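Local structure of shikimate dehydrogenase (NADP(+)) (3TNL) at residues 261-264 with 265-268; 109-112 with 113-117; 40-44 with 45-49. The protein catalyses the reversible, NADP-linked interconversion of 3-dehydroshikimate and shikimate, a step of chorismate and aromatic amino acid biosynthesis. All coordinates share one frame; numbering follows the deposited sequence.

Interaction 1: residues 261-264 with 265-268; sequences DVVY and KPTK. With NAD (nicotinamide-adenine-dinucleotide), chain H.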
loop_
_atom_site.group_PDB
_atom_site.type_symbol
_atom_site.label_atom_id
_atom_site.label_comp_id
_atom_site.label_asym_id
_atom_site.label_seq_id
_atom_site.Cartn_x
_atom_site.Cartn_y
_atom_site.Cartn_z
ATOM N N ASP B 261 19.408 -23.144 -16.247
ATOM C CA ASP B 261 18.114 -22.762 -16.810
ATOM C C ASP B 261 17.517 -21.704 -15.913
ATOM O O ASP B 261 17.654 -21.788 -14.690
ATOM C CB ASP B 261 17.189 -23.998 -16.912
ATOM C CG ASP B 261 16.177 -23.883 -18.059
ATOM O OD1 ASP B 261 16.011 -24.896 -18.802
ATOM O OD2 ASP B 261 15.623 -22.787 -18.259
ATOM N N VAL B 262 16.930 -20.681 -16.510
ATOM C CA VAL B 262 16.206 -19.658 -15.756
ATOM C C VAL B 262 14.885 -20.237 -15.232
ATOM O O VAL B 262 14.327 -19.747 -14.266
ATOM C CB VAL B 262 15.942 -18.386 -16.577
ATOM C CG1 VAL B 262 17.263 -17.684 -16.939
ATOM C CG2 VAL B 262 15.056 -18.689 -17.798
ATOM N N VAL B 263 14.385 -21.291 -15.868
ATOM C CA VAL B 263 13.152 -21.931 -15.432
ATOM C C VAL B 263 13.376 -22.703 -14.097
ATOM O O VAL B 263 14.412 -23.338 -13.905
ATOM C CB VAL B 263 12.639 -22.933 -16.532
ATOM C CG1 VAL B 263 11.421 -23.752 -16.024
ATOM C CG2 VAL B 263 12.353 -22.196 -17.864
ATOM N N TYR B 264 12.421 -22.614 -13.171
ATOM C CA TYR B 264 12.470 -23.387 -11.926
ATOM C C TYR B 264 11.133 -24.080 -11.619
ATOM O O TYR B 264 11.022 -24.772 -10.613
ATOM C CB TYR B 264 12.967 -22.552 -10.728
ATOM C CG TYR B 264 12.196 -21.317 -10.437
ATOM C CD1 TYR B 264 11.189 -21.309 -9.475
ATOM C CD2 TYR B 264 12.434 -20.150 -11.132
ATOM C CE1 TYR B 264 10.481 -20.156 -9.212
ATOM C CE2 TYR B 264 11.723 -19.009 -10.883
ATOM C CZ TYR B 264 10.749 -19.015 -9.918
ATOM O OH TYR B 264 10.041 -17.848 -9.693
ATOM N N LYS B 265 10.130 -23.876 -12.461
ATOM C CA LYS B 265 8.864 -24.636 -12.414
ATOM C C LYS B 265 8.658 -25.084 -13.894
ATOM O O LYS B 265 8.246 -24.292 -14.749
ATOM C CB LYS B 265 7.677 -23.825 -11.878
ATOM C CG LYS B 265 6.459 -24.714 -11.637
ATOM C CD LYS B 265 5.264 -23.911 -11.120
ATOM C CE LYS B 265 4.046 -24.793 -10.934
ATOM N NZ LYS B 265 2.861 -23.977 -10.504
ATOM N N PRO B 266 8.985 -26.356 -14.211
ATOM C CA PRO B 266 9.460 -27.411 -13.271
ATOM C C PRO B 266 10.869 -27.202 -12.754
ATOM O O PRO B 266 11.637 -26.459 -13.361
ATOM C CB PRO B 266 9.453 -28.647 -14.147
ATOM C CG PRO B 266 9.777 -28.136 -15.484
ATOM C CD PRO B 266 8.997 -26.877 -15.588
ATOM N N THR B 267 11.195 -27.852 -11.633
ATOM C CA THR B 267 12.512 -27.747 -11.020
ATOM C C THR B 267 13.630 -28.399 -11.859
ATOM O O THR B 267 14.803 -28.116 -11.657
ATOM C CB THR B 267 12.543 -28.275 -9.609
ATOM O OG1 THR B 267 12.179 -29.668 -9.624
ATOM C CG2 THR B 267 11.595 -27.486 -8.701
ATOM N N LYS B 268 13.262 -29.206 -12.849
ATOM C CA LYS B 268 14.238 -29.803 -13.759
ATOM C C LYS B 268 13.627 -29.869 -15.151
ATOM O O LYS B 268 12.789 -30.727 -15.416
ATOM C CB LYS B 268 14.648 -31.187 -13.256
ATOM C CG LYS B 268 15.859 -31.782 -13.957
ATOM C CD LYS B 268 16.149 -33.221 -13.522
ATOM C CE LYS B 268 16.294 -33.361 -12.046
ATOM N NZ LYS B 268 16.859 -34.721 -11.656
HETATM P PA NAD H . 10.347 -12.825 -22.954
HETATM O O1A NAD H . 8.906 -12.984 -23.433
HETATM O O2A NAD H . 10.861 -11.428 -22.666
HETATM O O5B NAD H . 11.322 -13.608 -23.984
HETATM C C5B NAD H . 11.039 -14.897 -24.530
HETATM C C4B NAD H . 12.316 -15.489 -25.137
HETATM O O4B NAD H . 12.083 -16.868 -25.465
HETATM C C3B NAD H . 12.671 -14.863 -26.471
HETATM O O3B NAD H . 14.112 -14.929 -26.625
HETATM C C2B NAD H . 12.030 -15.757 -27.505
HETATM O O2B NAD H . 12.701 -15.748 -28.757
HETATM C C1B NAD H . 12.183 -17.115 -26.851
HETATM N N9A NAD H . 11.224 -18.157 -27.237
HETATM C C8A NAD H . 9.937 -18.226 -26.822
HETATM N N7A NAD H . 9.371 -19.350 -27.311
HETATM C C5A NAD H . 10.288 -20.036 -28.038
HETATM C C6A NAD H . 10.337 -21.209 -28.763
HETATM N N6A NAD H . 9.263 -22.001 -28.844
HETATM N N1A NAD H . 11.492 -21.597 -29.348
HETATM C C2A NAD H . 12.599 -20.818 -29.277
HETATM N N3A NAD H . 12.633 -19.653 -28.591
HETATM C C4A NAD H . 11.513 -19.230 -27.962
HETATM O O3 NAD H . 10.466 -13.757 -21.660
HETATM P PN NAD H . 11.376 -13.516 -20.356
HETATM O O1N NAD H . 10.711 -12.583 -19.375
HETATM O O2N NAD H . 12.824 -13.271 -20.784
HETATM O O5D NAD H . 11.304 -14.939 -19.603
HETATM C C5D NAD H . 11.867 -16.080 -20.240
HETATM C C4D NAD H . 11.892 -17.150 -19.166
HETATM O O4D NAD H . 12.640 -16.670 -18.035
HETATM C C3D NAD H . 10.494 -17.457 -18.652
HETATM O O3D NAD H . 10.331 -18.878 -18.611
HETATM C C2D NAD H . 10.459 -16.860 -17.256
HETATM O O2D NAD H . 9.532 -17.533 -16.375
HETATM C C1D NAD H . 11.917 -16.989 -16.833
HETATM N N1N NAD H . 12.382 -16.063 -15.797
HETATM C C2N NAD H . 12.906 -16.552 -14.658
HETATM C C3N NAD H . 13.375 -15.696 -13.666
HETATM C C7N NAD H . 13.964 -16.210 -12.393
HETATM O O7N NAD H . 13.980 -15.414 -11.454
HETATM N N7N NAD H . 14.468 -17.461 -12.333
HETATM C C4N NAD H . 13.290 -14.309 -13.864
HETATM C C5N NAD H . 12.748 -13.829 -15.052
HETATM C C6N NAD H . 12.290 -14.729 -16.014
HETATM O O HOH W 1 14.339 -26.245 -14.368
#
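Val263 and Pro266, three residues apart, meet round a turn of loop between strand 258-261 and helix 270-277, beside the nicotinamide end of the bound NAD. At the strand's end, Asp261 fixes the start of the turn: OD2 accepts from Val263 N at 3.1 Å with an N-H...O angle of 167°, an Asx turn, although the donor stands 38° above the carboxylate plane. The same oxygen also bonds Asn232, and OD1 bonds Thr269. Val262 then gives both backbone and side chain to the cofactor. Its O accepts a nearly straight bond from the carboxamide N7N of NAD at 3.0 Å, while its CG2 lies 3.2 Å from the ribose O4D. Strand 258-261 belongs to the parallel six-stranded sheet of the Rossmann-type domain, and cofactor contact in the loop just past such a strand is in keeping with that fold. Val263 divides its two methyls: CG1, anti to the backbone N (chi1 173°), lies over the Lys265 carbonyl and is 4.0 Å from Pro266 CD, whereas CG2 turns to the cofactor side, 4.0 Å from the ribose O3D. Tyr264, predicted to bind shikimate, brings its ring edge to the carboxamide, with CE2 3.5 Å from NAD N7N close to the ring plane. Leu286 and Met289 of helix 286-301 also touch this side chain. On its backbone side, Tyr264 O receives a CA-H...O contact from Thr267 CA at 3.4 Å, while Thr267 CG2 packs against the same oxygen. The cis peptide before Pro266 bends the chain back, and one water bridges the turn, donating to Val263 O and Pro266 O.

Interaction 2: residues 109-112 with 113-117; sequences DKLS and PAAEL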
loop_
_atom_site.group_PDB
_atom_site.type_symbol
_atom_site.label_atom_id
_atom_site.label_comp_id
_atom_site.label_asym_id
_atom_site.label_seq_id
_atom_site.Cartn_x
_atom_site.Cartn_y
_atom_site.Cartn_z
ATOM N N ASP B 109 14.051 9.432 -11.928
ATOM C CA ASP B 109 15.017 10.524 -11.900
ATOM C C ASP B 109 16.443 10.086 -12.189
ATOM O O ASP B 109 17.224 10.870 -12.777
ATOM C CB ASP B 109 14.959 11.214 -10.537
ATOM C CG ASP B 109 13.561 11.666 -10.204
ATOM O OD1 ASP B 109 12.977 12.404 -11.048
ATOM O OD2 ASP B 109 13.025 11.309 -9.134
ATOM N N LYS B 110 16.806 8.866 -11.776
ATOM C CA LYS B 110 18.156 8.338 -11.959
ATOM C C LYS B 110 18.092 6.839 -12.251
ATOM O O LYS B 110 17.107 6.179 -11.900
ATOM C CB LYS B 110 18.992 8.522 -10.686
ATOM C CG LYS B 110 19.289 9.966 -10.300
ATOM C CD LYS B 110 20.267 10.016 -9.112
ATOM C CE LYS B 110 20.688 11.442 -8.809
ATOM N NZ LYS B 110 21.434 12.052 -9.955
ATOM N N LEU B 111 19.158 6.305 -12.833
ATOM C CA LEU B 111 19.260 4.864 -13.140
ATOM C C LEU B 111 20.626 4.342 -12.762
ATOM O O LEU B 111 21.638 5.063 -12.866
ATOM C CB LEU B 111 19.070 4.610 -14.635
ATOM C CG LEU B 111 17.769 5.065 -15.311
ATOM C CD1 LEU B 111 17.886 4.901 -16.813
ATOM C CD2 LEU B 111 16.589 4.243 -14.731
ATOM N N SER B 112 20.690 3.101 -12.310
ATOM C CA SER B 112 21.969 2.463 -12.075
ATOM C C SER B 112 22.628 2.256 -13.463
ATOM O O SER B 112 21.959 2.323 -14.494
ATOM C CB SER B 112 21.786 1.102 -11.408
ATOM O OG SER B 112 21.180 0.179 -12.301
ATOM N N PRO B 113 23.935 1.984 -13.493
ATOM C CA PRO B 113 24.554 1.758 -14.798
ATOM C C PRO B 113 23.929 0.626 -15.613
ATOM O O PRO B 113 23.723 0.787 -16.814
ATOM C CB PRO B 113 26.004 1.431 -14.443
ATOM C CG PRO B 113 26.233 2.163 -13.173
ATOM C CD PRO B 113 24.932 2.084 -12.415
ATOM N N ALA B 114 23.605 -0.492 -14.990
ATOM C CA ALA B 114 23.027 -1.613 -15.704
ATOM C C ALA B 114 21.606 -1.316 -16.155
ATOM O O ALA B 114 21.202 -1.709 -17.244
ATOM C CB ALA B 114 23.061 -2.862 -14.842
ATOM N N ALA B 115 20.821 -0.620 -15.319
ATOM C CA ALA B 115 19.471 -0.271 -15.723
ATOM C C ALA B 115 19.501 0.603 -16.958
ATOM O O ALA B 115 18.673 0.453 -17.874
ATOM C CB ALA B 115 18.709 0.420 -14.600
ATOM N N GLU B 116 20.436 1.551 -16.982
ATOM C CA GLU B 116 20.609 2.436 -18.123
ATOM C C GLU B 116 20.977 1.623 -19.371
ATOM O O GLU B 116 20.328 1.722 -20.407
ATOM C CB GLU B 116 21.719 3.455 -17.813
ATOM C CG GLU B 116 22.104 4.393 -18.974
ATOM C CD GLU B 116 21.017 5.377 -19.351
ATOM O OE1 GLU B 116 20.412 5.989 -18.446
ATOM O OE2 GLU B 116 20.805 5.586 -20.566
ATOM N N LEU B 117 21.985 0.767 -19.245
ATOM C CA LEU B 117 22.489 0.022 -20.413
ATOM C C LEU B 117 21.501 -1.039 -20.882
ATOM O O LEU B 117 21.279 -1.204 -22.072
ATOM C CB LEU B 117 23.872 -0.562 -20.134
ATOM C CG LEU B 117 24.593 -1.252 -21.285
ATOM C CD1 LEU B 117 24.754 -0.332 -22.490
ATOM C CD2 LEU B 117 25.932 -1.747 -20.795
#
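Ser112 holds the first turn of helix 113-118 from the N-cap position, and two bonds of different kinds supply the evidence. Its OG, placed between the backbone N and the carbonyl carbon by a chi1 of 68°, accepts from Ala115 N at 3.1 Å with an N-H...O angle of 160°. Its carbonyl O accepts from Glu116 N at 3.0 Å, the C=O...N angle of 162° putting the donor nearly on the carbonyl axis. Here the packing is close: Ser112 CB lies 3.4 Å from Pro113 CD, tighter than usual for two carbons, and Ala115 CB comes equally near to the serine OG. Leu111 extends this packed side with a CB-to-CB approach of 4.2 Å to Ala115, and Val121 touches both residues.

The solvent side is looser, and one long side chain makes it. Glu116 is exposed and bent at chi2, crossing Leu111 at about a right angle; its OE1 lies 3.2 Å from Leu111 CD1, an approach left doubtful by a second deposited conformer. Strand 110-111 is an outermost strand of the mixed sheet within this chain, so the cap turns the chain directly from sheet into helix. With OG and the carbonyl O engaging successive amides, the serine satisfies two donors of the opening turn, whereas Leu111 adds apolar contact at CB and, at its tip, only a methyl against a carboxylate oxygen.

Interaction 3: residues 40-44 with 45-49; sequences IGLIA and TPIRH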
loop_
_atom_site.group_PDB
_atom_site.type_symbol
_atom_site.label_atom_id
_atom_site.label_comp_id
_atom_site.label_asym_id
_atom_site.label_seq_id
_atom_site.Cartn_x
_atom_site.Cartn_y
_atom_site.Cartn_z
ATOM N N ILE B 40 5.895 -1.348 0.308
ATOM C CA ILE B 40 6.727 -1.608 -0.865
ATOM C C ILE B 40 5.757 -2.227 -1.883
ATOM O O ILE B 40 5.005 -3.158 -1.566
ATOM C CB ILE B 40 7.860 -2.592 -0.597
ATOM C CG1 ILE B 40 8.779 -2.090 0.504
ATOM C CG2 ILE B 40 8.650 -2.801 -1.912
ATOM C CD1 ILE B 40 9.480 -0.757 0.209
ATOM N N GLY B 41 5.730 -1.681 -3.096
ATOM C CA GLY B 41 4.827 -2.171 -4.132
ATOM C C GLY B 41 5.449 -3.114 -5.144
ATOM O O GLY B 41 6.661 -3.370 -5.155
ATOM N N LEU B 42 4.588 -3.569 -6.039
ATOM C CA LEU B 42 4.942 -4.407 -7.193
ATOM C C LEU B 42 3.912 -4.022 -8.250
ATOM O O LEU B 42 2.708 -4.224 -8.037
ATOM C CB LEU B 42 4.914 -5.892 -6.845
ATOM C CG LEU B 42 4.923 -6.857 -8.054
ATOM C CD1 LEU B 42 6.145 -6.650 -8.939
ATOM C CD2 LEU B 42 4.886 -8.292 -7.599
ATOM N N ILE B 43 4.365 -3.480 -9.369
ATOM C CA ILE B 43 3.460 -2.997 -10.386
ATOM C C ILE B 43 3.700 -3.707 -11.729
ATOM O O ILE B 43 4.781 -3.635 -12.331
ATOM C CB ILE B 43 3.491 -1.435 -10.486
ATOM C CG1 ILE B 43 4.889 -0.914 -10.740
ATOM C CG2 ILE B 43 3.003 -0.817 -9.149
ATOM C CD1 ILE B 43 4.913 0.608 -10.977
ATOM N N ALA B 44 2.645 -4.372 -12.203
ATOM C CA ALA B 44 2.732 -5.225 -13.379
ATOM C C ALA B 44 1.362 -5.772 -13.646
ATOM O O ALA B 44 0.458 -5.637 -12.811
ATOM C CB ALA B 44 3.680 -6.400 -13.079
ATOM N N THR B 45 1.185 -6.366 -14.815
ATOM C CA THR B 45 -0.098 -7.034 -15.112
ATOM C C THR B 45 0.137 -8.036 -16.229
ATOM O O THR B 45 0.733 -7.696 -17.244
ATOM C CB THR B 45 -1.210 -6.082 -15.462
ATOM O OG1 THR B 45 -2.427 -6.831 -15.587
ATOM C CG2 THR B 45 -0.915 -5.315 -16.756
ATOM N N PRO B 46 -0.296 -9.301 -16.019
ATOM C CA PRO B 46 -0.934 -9.856 -14.824
ATOM C C PRO B 46 0.104 -10.002 -13.726
ATOM O O PRO B 46 1.304 -9.982 -14.014
ATOM C CB PRO B 46 -1.445 -11.229 -15.308
ATOM C CG PRO B 46 -0.480 -11.621 -16.341
ATOM C CD PRO B 46 -0.088 -10.342 -17.050
ATOM N N ILE B 47 -0.331 -10.151 -12.483
ATOM C CA ILE B 47 0.643 -10.201 -11.393
ATOM C C ILE B 47 0.168 -10.811 -10.080
ATOM O O ILE B 47 0.998 -11.137 -9.259
ATOM C CB ILE B 47 1.152 -8.735 -11.081
ATOM C CG1 ILE B 47 2.467 -8.743 -10.285
ATOM C CG2 ILE B 47 0.076 -7.910 -10.383
ATOM C CD1 ILE B 47 3.591 -9.432 -11.004
ATOM N N ARG B 48 -1.140 -10.975 -9.879
ATOM C CA ARG B 48 -1.631 -11.420 -8.577
ATOM C C ARG B 48 -1.231 -12.820 -8.094
ATOM O O ARG B 48 -1.339 -13.118 -6.886
ATOM C CB ARG B 48 -3.134 -11.133 -8.426
ATOM C CG ARG B 48 -3.419 -9.613 -8.390
ATOM C CD ARG B 48 -4.679 -9.295 -7.639
ATOM N NE ARG B 48 -4.894 -7.848 -7.512
ATOM C CZ ARG B 48 -4.245 -7.055 -6.660
ATOM N NH1 ARG B 48 -3.299 -7.524 -5.853
ATOM N NH2 ARG B 48 -4.526 -5.769 -6.636
ATOM N N HIS B 49 -0.714 -13.651 -9.002
ATOM C CA HIS B 49 -0.209 -14.977 -8.596
ATOM C C HIS B 49 1.272 -14.941 -8.221
ATOM O O HIS B 49 1.849 -15.977 -7.899
ATOM C CB HIS B 49 -0.442 -16.018 -9.693
ATOM C CG HIS B 49 -1.888 -16.279 -9.970
ATOM N ND1 HIS B 49 -2.633 -17.180 -9.238
ATOM C CD2 HIS B 49 -2.737 -15.731 -10.872
ATOM C CE1 HIS B 49 -3.876 -17.191 -9.691
ATOM N NE2 HIS B 49 -3.967 -16.316 -10.678
#
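Ile47 folds back over the end of strand 38-44, meeting Ala44 and Leu42 from the loop that follows. Its path can be traced atom by atom. CB lies 3.6 Å from Ala44 O, and the CG2 branch comes nearer to that oxygen, at 3.3 Å. The other branch, CG1, is anti to the backbone N (chi1 -162°), which carries it towards the strand, where it meets Leu42 CD2 at 3.6 Å and Leu42 CG at 3.8 Å. At the tip, CD1 touches two partners, 3.7 Å from Ala44 CB and 3.8 Å from Leu42 CD2. The isoleucine thus spans both residues, its two branches sharing the work: one against a carbonyl oxygen, the other against the aliphatic carbons of Leu42 and Ala44. Leu42 and Ile47 approach each other at a slant, while CG of the leucine, itself anti to its backbone N (chi1 165°), brings CD2 to the meeting point.

The return of the chain fits a cis peptide before Pro46, which turns the loop ahead of Ile47. Strand 38-44 lies between strands 67-73 and 93-96 in the mixed sheet of the substrate-binding domain, and the loop leads to the shikimate-binding residues Ser50, Leu51 and Ser52. Leu42 also touches Ser50, and Ala44 touches Ser97, a probable shikimate ligand. Further on, Arg48 and His49 reach the second subunit, Arg48 bonding Gly35 of that chain and His49 meeting its His36 edge-to-face. Because no hydrogen bond joins residues 40-44 to 45-49, their contact is van der Waals packing, apolar at Leu42 and Ala44 CB and against a carbonyl oxygen at CG2.

From the N terminus the contacts come in series, none enclosing or crossing another. Interaction 3 closes the short turn after strand 38-44, and interaction 2 the junction of strand 110-111 with helix 113-118. Both start from strands of the mixed sheet of the substrate-binding domain, the first from an inner strand and the second from one outermost within this chain, with centres about 22 Å apart. Interaction 1 follows in the Rossmann-type domain, in the loop after strand 258-261. Its nearest atoms are about 8 Å from interaction 3 but about 16 Å from interaction 2, whose centre lies on the opposite side of the chain's centre. No two of the three touch.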